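Local coordinates for nitrogen regulatory PII-like protein (Bacillus subtilis subsp. subtilis, PDB 4R25) that serves as a PII-family nitrogen regulator, required for full induction of the nrgAB operon when ammonium is limiting, at residues N14-K17 with L18-L22; A43-E46 with L47-V51. All blocks are in the same frame, centred on the assembly; numbering follows the deposited sequence.

Contact 1 (N14-K17 with L18-L22); sequences NFEK and LKQEL
K19 lays the end of its side chain over one face of the F15 ring, one helical turn earlier. Its CE sits almost above the middle of the ring, 3.4 Å from the F15 centroid, as a CH-pi contact. NZ follows at 4.3 Å from that centroid and adds a cation-pi contact from the same side. The F15 CG lies anti to the backbone N (chi1 -164°), which swings the ring forward along the helix, while K19 turns CG back beside its own N and then runs fully extended, bringing CE, with NZ beyond it, over the ring. Phenylalanine suits the place because a flat apolar ring can hold a lysine over its face and still meet L18 at its edge, where the two CD1 atoms of F15 and L18 are 4.4 Å apart. F15 also makes an edge-to-face contact with F32 and touches L61 and I63. Were F15 replaced by an alanine, the K19 ammonium would probably lose its pi partner and a gap would open beside L18 and I63.

On another flank of the helix, E16 and Q20 both bend at chi2 and bring their ends together: Q20 NE2 donates to E16 OE2 over 3.1 Å, with an N-H...O angle of 163°. The donor meets OE2 nearly along its C-O bond, with the amide and carboxylate planes 33° apart. Q20 NE2 also bonds to I53 O of the second subunit. K17 NZ stays 4.3 Å from E21 OE1, beyond a salt bridge; that oxygen pairs with R81 instead. Beneath these side chains run i-to-i+4 backbone bonds, such as K19 N to F15 O (3.1 Å). These are the first turns of an amphipathic helix packed on the antiparallel sheet, as in the ferredoxin-like fold of PII proteins.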
loop_
_atom_site.group_PDB
_atom_site.type_symbol
_atom_site.label_atom_id
_atom_site.label_comp_id
_atom_site.label_asym_id
_atom_site.label_seq_id
_atom_site.Cartn_x
_atom_site.Cartn_y
_atom_site.Cartn_z
ATOM N N ASN A 14 -14.860 6.767 14.298
ATOM C CA ASN A 14 -14.127 6.177 15.423
ATOM C C ASN A 14 -12.609 6.372 15.413
ATOM O O ASN A 14 -11.888 5.734 16.188
ATOM C CB ASN A 14 -14.433 4.684 15.531
ATOM C CG ASN A 14 -15.262 4.338 16.754
ATOM O OD1 ASN A 14 -15.079 4.908 17.834
ATOM N ND2 ASN A 14 -16.180 3.389 16.590
ATOM N N PHE A 15 -12.127 7.252 14.546
ATOM C CA PHE A 15 -10.694 7.404 14.348
ATOM C C PHE A 15 -10.014 7.931 15.624
ATOM O O PHE A 15 -8.936 7.469 15.995
ATOM C CB PHE A 15 -10.437 8.321 13.144
ATOM C CG PHE A 15 -9.034 8.251 12.599
ATOM C CD1 PHE A 15 -8.165 7.246 12.988
ATOM C CD2 PHE A 15 -8.578 9.214 11.714
ATOM C CE1 PHE A 15 -6.872 7.195 12.494
ATOM C CE2 PHE A 15 -7.283 9.172 11.217
ATOM C CZ PHE A 15 -6.431 8.163 11.605
ATOM N N GLU A 16 -10.659 8.876 16.306
ATOM C CA GLU A 16 -10.084 9.494 17.503
ATOM C C GLU A 16 -9.817 8.528 18.663
ATOM O O GLU A 16 -8.735 8.538 19.243
ATOM C CB GLU A 16 -10.946 10.658 17.985
ATOM C CG GLU A 16 -10.401 11.327 19.236
ATOM C CD GLU A 16 -9.009 11.913 19.032
ATOM O OE1 GLU A 16 -8.745 12.469 17.941
ATOM O OE2 GLU A 16 -8.177 11.805 19.962
ATOM N N LYS A 17 -10.794 7.697 19.006
ATOM C CA LYS A 17 -10.584 6.706 20.058
ATOM C C LYS A 17 -9.418 5.794 19.687
ATOM O O LYS A 17 -8.690 5.320 20.564
ATOM C CB LYS A 17 -11.859 5.886 20.313
ATOM C CG LYS A 17 -11.783 4.942 21.529
ATOM C CD LYS A 17 -13.170 4.400 21.924
ATOM C CE LYS A 17 -13.096 3.128 22.788
ATOM N NZ LYS A 17 -12.302 3.287 24.040
ATOM N N LEU A 18 -9.237 5.558 18.387
ATOM C CA LEU A 18 -8.158 4.703 17.909
ATOM C C LEU A 18 -6.800 5.337 18.205
ATOM O O LEU A 18 -5.899 4.687 18.738
ATOM C CB LEU A 18 -8.305 4.467 16.407
ATOM C CG LEU A 18 -8.152 3.069 15.804
ATOM C CD1 LEU A 18 -7.535 3.187 14.420
ATOM C CD2 LEU A 18 -7.314 2.139 16.669
ATOM N N LYS A 19 -6.657 6.604 17.838
ATOM C CA LYS A 19 -5.434 7.343 18.111
ATOM C C LYS A 19 -5.105 7.322 19.603
ATOM O O LYS A 19 -3.943 7.154 19.975
ATOM C CB LYS A 19 -5.548 8.779 17.601
ATOM C CG LYS A 19 -5.765 8.887 16.105
ATOM C CD LYS A 19 -5.934 10.330 15.684
ATOM C CE LYS A 19 -6.199 10.457 14.200
ATOM N NZ LYS A 19 -6.385 11.890 13.832
ATOM N N GLN A 20 -6.124 7.484 20.451
ATOM C CA GLN A 20 -5.927 7.390 21.903
ATOM C C GLN A 20 -5.388 6.030 22.303
ATOM O O GLN A 20 -4.396 5.931 23.033
ATOM C CB GLN A 20 -7.224 7.659 22.682
ATOM C CG GLN A 20 -7.724 9.102 22.632
ATOM C CD GLN A 20 -6.722 10.103 23.189
ATOM O OE1 GLN A 20 -6.211 9.943 24.302
ATOM N NE2 GLN A 20 -6.442 11.147 22.417
ATOM N N GLU A 21 -6.041 4.977 21.824
ATOM C CA GLU A 21 -5.681 3.627 22.247
ATOM C C GLU A 21 -4.341 3.176 21.672
ATOM O O GLU A 21 -3.538 2.558 22.368
ATOM C CB GLU A 21 -6.794 2.638 21.896
ATOM C CG GLU A 21 -8.155 3.001 22.488
ATOM C CD GLU A 21 -8.172 2.976 24.010
ATOM O OE1 GLU A 21 -8.293 1.873 24.587
ATOM O OE2 GLU A 21 -8.074 4.059 24.631
ATOM N N LEU A 22 -4.093 3.489 20.403
ATOM C CA LEU A 22 -2.830 3.109 19.788
ATOM C C LEU A 22 -1.701 3.890 20.437
ATOM O O LEU A 22 -0.638 3.337 20.732
ATOM C CB LEU A 22 -2.853 3.351 18.275
ATOM C CG LEU A 22 -3.788 2.436 17.488
ATOM C CD1 LEU A 22 -3.839 2.867 16.037
ATOM C CD2 LEU A 22 -3.348 0.985 17.620
#

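Contact 2 (A43-E46 with L47-V51); sequences AHTE and LYRGV. With ZN (zinc ion), chain B.
The guanidinium of R49 presents its edge to T45: T45 CB lies close to its plane, 3.5 Å from R49 NH2. L47 CD1 covers one face, 3.5 Å above the plane and over its centre. R49 reaches this place by starting with CG between the backbone N and carbonyl carbon (chi1 45°) and bending again at chi2 and chi3, which folds the long chain back over the turn. NH2 points an N-H at T45 OG1 over 2.9 Å, but OG1 is modelled too close to a neighbour, so this bond remains doubtful. The second flat group is the imidazole of H44; its CB points away from residues 47-51, while ND1 holds a zinc ion lying beside the turn, at 2.5 Å.

T45 CB points toward residues 47-51, and its methyl CG2 packs 3.8 Å from V51 C. A small branched residue fits here through that methyl; its hydroxyl may add a polar contact with R49, though its place is less sure. The backbone closes the hairpin through a weak bond from T45 N to G50 O (3.3 Å), and G50 N bonds to L47 O, marking a type I beta turn over residues 47-50. H44 and V51 form a non-hydrogen-bonded antiparallel pair, followed along the strands by backbone bonding of A43 with K52. Most of these residues touch crystal neighbours, so packing may influence the shape. The position between the second and third strands is that of the T-loop of PII proteins, here an extended beta hairpin.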
loop_
_atom_site.group_PDB
_atom_site.type_symbol
_atom_site.label_atom_id
_atom_site.label_comp_id
_atom_site.label_asym_id
_atom_site.label_seq_id
_atom_site.Cartn_x
_atom_site.Cartn_y
_atom_site.Cartn_z
ATOM N N ALA A 43 -25.242 -12.610 -8.546
ATOM C CA ALA A 43 -26.679 -12.473 -8.677
ATOM C C ALA A 43 -27.191 -13.389 -9.788
ATOM O O ALA A 43 -26.434 -13.794 -10.674
ATOM C CB ALA A 43 -27.038 -11.032 -8.961
ATOM N N HIS A 44 -28.471 -13.733 -9.737
ATOM C CA HIS A 44 -29.064 -14.521 -10.810
ATOM C C HIS A 44 -29.318 -13.676 -12.041
ATOM O O HIS A 44 -29.711 -12.514 -11.945
ATOM C CB HIS A 44 -30.378 -15.165 -10.372
ATOM C CG HIS A 44 -30.193 -16.393 -9.543
ATOM N ND1 HIS A 44 -29.689 -17.566 -10.057
ATOM C CD2 HIS A 44 -30.431 -16.628 -8.233
ATOM C CE1 HIS A 44 -29.626 -18.477 -9.101
ATOM N NE2 HIS A 44 -30.071 -17.929 -7.984
ATOM N N THR A 45 -29.073 -14.264 -13.205
ATOM C CA THR A 45 -29.671 -13.748 -14.422
ATOM C C THR A 45 -30.936 -14.562 -14.674
ATOM O O THR A 45 -31.290 -15.465 -13.906
ATOM C CB THR A 45 -28.717 -13.819 -15.637
ATOM O OG1 THR A 45 -28.395 -15.184 -15.929
ATOM C CG2 THR A 45 -27.428 -13.046 -15.361
ATOM N N GLU A 46 -31.629 -14.241 -15.751
ATOM C CA GLU A 46 -32.867 -14.926 -16.066
ATOM C C GLU A 46 -32.619 -16.354 -16.543
ATOM O O GLU A 46 -33.444 -17.242 -16.332
ATOM C CB GLU A 46 -33.606 -14.145 -17.134
ATOM C CG GLU A 46 -35.011 -14.585 -17.341
ATOM C CD GLU A 46 -35.669 -13.745 -18.376
ATOM O OE1 GLU A 46 -34.925 -13.081 -19.124
ATOM O OE2 GLU A 46 -36.915 -13.735 -18.438
ATOM N N LEU A 47 -31.479 -16.572 -17.186
ATOM C CA LEU A 47 -31.152 -17.891 -17.714
ATOM C C LEU A 47 -30.454 -18.757 -16.675
ATOM O O LEU A 47 -29.759 -18.251 -15.801
ATOM C CB LEU A 47 -30.298 -17.753 -18.976
ATOM C CG LEU A 47 -30.925 -16.808 -20.001
ATOM C CD1 LEU A 47 -29.972 -16.545 -21.147
ATOM C CD2 LEU A 47 -32.257 -17.355 -20.512
ATOM N N TYR A 48 -30.651 -20.066 -16.779
ATOM C CA TYR A 48 -30.073 -21.013 -15.834
ATOM C C TYR A 48 -28.546 -20.978 -15.759
ATOM O O TYR A 48 -27.972 -21.268 -14.711
ATOM C CB TYR A 48 -30.560 -22.434 -16.133
ATOM C CG TYR A 48 -31.535 -22.948 -15.107
ATOM C CD1 TYR A 48 -31.108 -23.727 -14.048
ATOM C CD2 TYR A 48 -32.878 -22.635 -15.187
ATOM C CE1 TYR A 48 -32.001 -24.192 -13.100
ATOM C CE2 TYR A 48 -33.771 -23.091 -14.254
ATOM C CZ TYR A 48 -33.335 -23.867 -13.213
ATOM O OH TYR A 48 -34.266 -24.304 -12.301
ATOM N N ARG A 49 -27.887 -20.622 -16.855
ATOM C CA ARG A 49 -26.424 -20.554 -16.861
ATOM C C ARG A 49 -25.861 -19.274 -16.232
ATOM O O ARG A 49 -24.753 -19.255 -15.689
ATOM C CB ARG A 49 -25.921 -20.660 -18.302
ATOM C CG ARG A 49 -26.688 -19.789 -19.295
ATOM C CD ARG A 49 -26.019 -18.438 -19.526
ATOM N NE ARG A 49 -26.708 -17.345 -18.845
ATOM C CZ ARG A 49 -26.868 -16.126 -19.355
ATOM N NH1 ARG A 49 -26.398 -15.845 -20.563
ATOM N NH2 ARG A 49 -27.507 -15.189 -18.660
ATOM N N GLY A 50 -26.645 -18.207 -16.306
ATOM C CA GLY A 50 -26.128 -16.869 -16.141
ATOM C C GLY A 50 -25.793 -16.397 -14.752
ATOM O O GLY A 50 -26.624 -16.417 -13.843
ATOM N N VAL A 51 -24.550 -15.962 -14.597
ATOM C CA VAL A 51 -24.178 -15.176 -13.438
ATOM C C VAL A 51 -24.038 -13.717 -13.857
ATOM O O VAL A 51 -23.685 -13.399 -14.994
ATOM C CB VAL A 51 -22.905 -15.688 -12.748
ATOM C CG1 VAL A 51 -22.579 -14.824 -11.547
ATOM C CG2 VAL A 51 -23.100 -17.133 -12.295
HETATM ZN ZN ZN B . -29.283 -18.771 -12.173
#

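Overall arrangement
From the N terminus, strand 4-10 leads into helix 15-25, where contact 1 sets up the opening turns. It closes no long loop, being local to the helix. The chain then enters strand 29-44, whose far end carries contact 2, closing the hairpin that returns as strand 51-67. The two contacts follow in series, neither nested nor crossing, and do not touch: their centres are 45 Å apart and their nearest atoms about 31 Å. They lie on opposite sides of the chain's centre. Contact 1 belongs to the compact body, where the helix covers the sheet, and contact 2 to the tip of the long hairpin reaching out from it. Strands 29-44 and 51-67 join the two.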